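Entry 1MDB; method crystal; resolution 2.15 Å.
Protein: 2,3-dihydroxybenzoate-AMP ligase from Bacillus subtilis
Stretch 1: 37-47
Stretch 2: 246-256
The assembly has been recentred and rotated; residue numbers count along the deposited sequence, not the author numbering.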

# COMPACT_ATOMS: atom_id res chain seq x y z
N LYS A 37 -4.22 10.17 27.47
CA LYS A 37 -2.84 10.47 27.86
C LYS A 37 -2.33 11.84 27.41
O LYS A 37 -1.82 12.61 28.23
N TYR A 38 -2.45 12.15 26.13
CA TYR A 38 -1.96 13.42 25.61
C TYR A 38 -2.93 14.09 24.64
O TYR A 38 -2.57 14.44 23.51
N GLY A 39 -4.16 14.29 25.10
CA GLY A 39 -5.19 14.89 24.27
C GLY A 39 -4.84 16.14 23.49
O GLY A 39 -5.32 16.32 22.37
N ASP A 40 -4.01 17.00 24.06
CA ASP A 40 -3.64 18.24 23.38
C ASP A 40 -2.63 18.08 22.26
O ASP A 40 -2.50 18.97 21.42
N ARG A 41 -1.90 16.98 22.23
CA ARG A 41 -0.94 16.79 21.15
C ARG A 41 -1.66 16.82 19.82
O ARG A 41 -2.79 16.33 19.70
N ILE A 42 -1.01 17.40 18.81
CA ILE A 42 -1.57 17.46 17.48
C ILE A 42 -1.36 16.08 16.85
O ILE A 42 -0.23 15.58 16.79
N ALA A 43 -2.44 15.46 16.40
CA ALA A 43 -2.37 14.13 15.79
C ALA A 43 -2.36 14.22 14.28
O ALA A 43 -1.68 13.45 13.60
N ILE A 44 -3.11 15.19 13.76
CA ILE A 44 -3.23 15.37 12.33
C ILE A 44 -3.10 16.82 11.89
O ILE A 44 -3.68 17.71 12.50
N THR A 45 -2.34 17.03 10.83
CA THR A 45 -2.15 18.36 10.28
C THR A 45 -2.53 18.33 8.81
O THR A 45 -2.12 17.43 8.07
N CYS A 46 -3.30 19.32 8.38
CA CYS A 46 -3.73 19.40 6.99
C CYS A 46 -3.85 20.87 6.60
O CYS A 46 -4.78 21.56 7.02
N GLY A 47 -2.90 21.35 5.81
CA GLY A 47 -2.92 22.75 5.44
C GLY A 47 -2.70 23.53 6.72
O GLY A 47 -1.75 23.26 7.46
N VAL A 246 1.68 5.87 13.18
CA VAL A 246 2.09 7.14 13.77
C VAL A 246 1.16 7.56 14.92
O VAL A 246 1.61 8.15 15.90
N LEU A 247 -0.13 7.23 14.82
CA LEU A 247 -1.07 7.59 15.87
C LEU A 247 -0.87 6.61 17.02
O LEU A 247 -1.08 6.95 18.18
N TYR A 248 -0.46 5.39 16.69
CA TYR A 248 -0.22 4.37 17.70
C TYR A 248 0.90 4.84 18.63
O TYR A 248 0.84 4.66 19.84
N ALA A 249 1.92 5.45 18.03
CA ALA A 249 3.09 5.92 18.77
C ALA A 249 2.97 7.32 19.34
O ALA A 249 3.91 7.80 19.97
N GLY A 250 1.84 7.98 19.11
CA GLY A 250 1.65 9.32 19.63
C GLY A 250 2.33 10.40 18.82
O GLY A 250 2.52 11.51 19.32
N GLY A 251 2.70 10.10 17.59
CA GLY A 251 3.35 11.09 16.75
C GLY A 251 2.36 12.00 16.07
O GLY A 251 1.21 12.12 16.50
N ARG A 252 2.79 12.65 14.99
CA ARG A 252 1.93 13.58 14.27
C ARG A 252 1.96 13.32 12.77
O ARG A 252 3.02 13.16 12.19
N VAL A 253 0.78 13.31 12.16
CA VAL A 253 0.65 13.06 10.73
C VAL A 253 0.39 14.34 9.95
O VAL A 253 -0.45 15.16 10.34
N VAL A 254 1.10 14.52 8.84
CA VAL A 254 0.89 15.69 7.99
C VAL A 254 0.31 15.18 6.69
O VAL A 254 0.86 14.26 6.08
N LEU A 255 -0.79 15.78 6.25
CA LEU A 255 -1.43 15.33 5.02
C LEU A 255 -1.06 16.14 3.79
O LEU A 255 -1.31 17.34 3.73
N SER A 256 -0.48 15.47 2.80
CA SER A 256 -0.10 16.14 1.57
C SER A 256 -1.24 16.05 0.57
O SER A 256 -1.88 15.00 0.44

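Two parallel β-strands, more than two hundred residues apart in sequence, join here through a backbone ladder, and side chains extend the contact to the helix end that precedes the second strand. Val-253 N donates to Ala-43 O (2.9 Å), Thr-45 N to Val-253 O (2.7 Å) and Leu-255 N to Thr-45 O (2.8 Å), a pattern that sends paired side chains to the same face. Ile-44 (m, t) and Val-253 (t) share one face; Thr-45 (m) and Val-254 (t) share the other. Leu-255 (m, t) points toward the first strand, its CD1 meeting Ile-44 CG2 at 3.7 Å and Cys-46 CB at 3.9 Å, while Leu-247 brings CD2 to 4.1 Å from Ala-43 CB. Polar groups are paired as well: Arg-252, with chi3 turned to p, donates from NH1 to Thr-45 OG1 (3.2 Å), and its CD lies 3.7 Å from Ile-42 CG2. At the helix end, extended Arg-41 (m, t, t) donates from NH1 to Gly-250 O (3.1 Å), and a water bridges Arg-41 NH1 (2.7 Å) to Ala-249 O (2.9 Å). Tyr-38 (p) places OH 3.0 Å from Gly-250 CA. Glycine suits this Schellman position: its phi is positive, and a CB would clash with Tyr-38 OH and Arg-41 NH1.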

# COMPACT_ATOMS: atom_id res chain seq x y z
CB LYS A 37 -1.90 9.39 27.33
CG LYS A 37 -2.15 8.01 27.91
CD LYS A 37 -1.06 7.04 27.49
CE LYS A 37 -1.20 5.70 28.20
NZ LYS A 37 -0.08 4.77 27.87
CB TYR A 38 -0.61 13.21 24.95
CG TYR A 38 -0.50 11.90 24.18
CD1 TYR A 38 -1.17 11.72 22.98
CD2 TYR A 38 0.33 10.87 24.63
CE1 TYR A 38 -1.03 10.54 22.23
CE2 TYR A 38 0.49 9.68 23.90
CZ TYR A 38 -0.19 9.53 22.70
OH TYR A 38 -0.04 8.39 21.94
CB ASP A 40 -3.14 19.27 24.39
CG ASP A 40 -4.13 20.40 24.59
OD1 ASP A 40 -5.25 20.32 24.04
OD2 ASP A 40 -3.79 21.36 25.31
CB ARG A 41 -0.23 15.44 21.23
CG ARG A 41 0.74 15.28 22.35
CD ARG A 41 1.52 13.99 22.12
NE ARG A 41 2.20 13.55 23.33
CZ ARG A 41 2.89 12.42 23.43
NH1 ARG A 41 3.00 11.61 22.39
NH2 ARG A 41 3.47 12.11 24.58
CB ILE A 42 -0.87 18.54 16.66
CG1 ILE A 42 -1.02 19.89 17.38
CG2 ILE A 42 -1.45 18.63 15.26
CD1 ILE A 42 -2.47 20.30 17.64
CB ALA A 43 -3.56 13.28 16.24
CB ILE A 44 -4.60 14.86 11.85
CG1 ILE A 44 -4.78 13.40 12.26
CG2 ILE A 44 -4.73 15.07 10.35
CD1 ILE A 44 -6.23 12.95 12.21
CB THR A 45 -0.70 18.82 10.41
OG1 THR A 45 -0.39 19.02 11.79
CG2 THR A 45 -0.47 20.10 9.64
CB CYS A 46 -5.07 18.69 6.82
SG CYS A 46 -5.58 18.51 5.12
CB VAL A 246 2.15 8.26 12.69
CG1 VAL A 246 2.53 9.61 13.32
CG2 VAL A 246 3.18 7.89 11.63
CB LEU A 247 -2.52 7.49 15.39
CG LEU A 247 -3.01 8.30 14.18
CD1 LEU A 247 -4.50 8.05 14.01
CD2 LEU A 247 -2.74 9.78 14.37
CB TYR A 248 0.20 3.05 17.05
CG TYR A 248 0.44 1.92 18.04
CD1 TYR A 248 -0.54 0.96 18.30
CD2 TYR A 248 1.65 1.82 18.73
CE1 TYR A 248 -0.33 -0.06 19.22
CE2 TYR A 248 1.88 0.80 19.65
CZ TYR A 248 0.89 -0.14 19.89
OH TYR A 248 1.13 -1.17 20.77
CB ALA A 249 4.33 5.83 17.88
CB ARG A 252 2.35 15.02 14.56
CG ARG A 252 1.64 16.07 13.72
CD ARG A 252 1.88 17.47 14.29
NE ARG A 252 3.25 17.95 14.11
CZ ARG A 252 3.63 18.73 13.10
NH1 ARG A 252 2.74 19.12 12.21
NH2 ARG A 252 4.89 19.13 12.99
CB VAL A 253 -0.55 12.08 10.45
CG1 VAL A 253 -0.82 12.00 8.97
CG2 VAL A 253 -0.26 10.70 11.02
CB VAL A 254 2.21 16.41 7.66
CG1 VAL A 254 1.91 17.61 6.80
CG2 VAL A 254 2.94 16.80 8.93
CB LEU A 255 -2.95 15.33 5.21
CG LEU A 255 -3.42 14.56 6.45
CD1 LEU A 255 -4.91 14.77 6.67
CD2 LEU A 255 -3.11 13.08 6.27
CB SER A 256 1.16 15.51 0.98
OG SER A 256 1.57 16.20 -0.20
O HOH W 1 3.93 9.11 22.52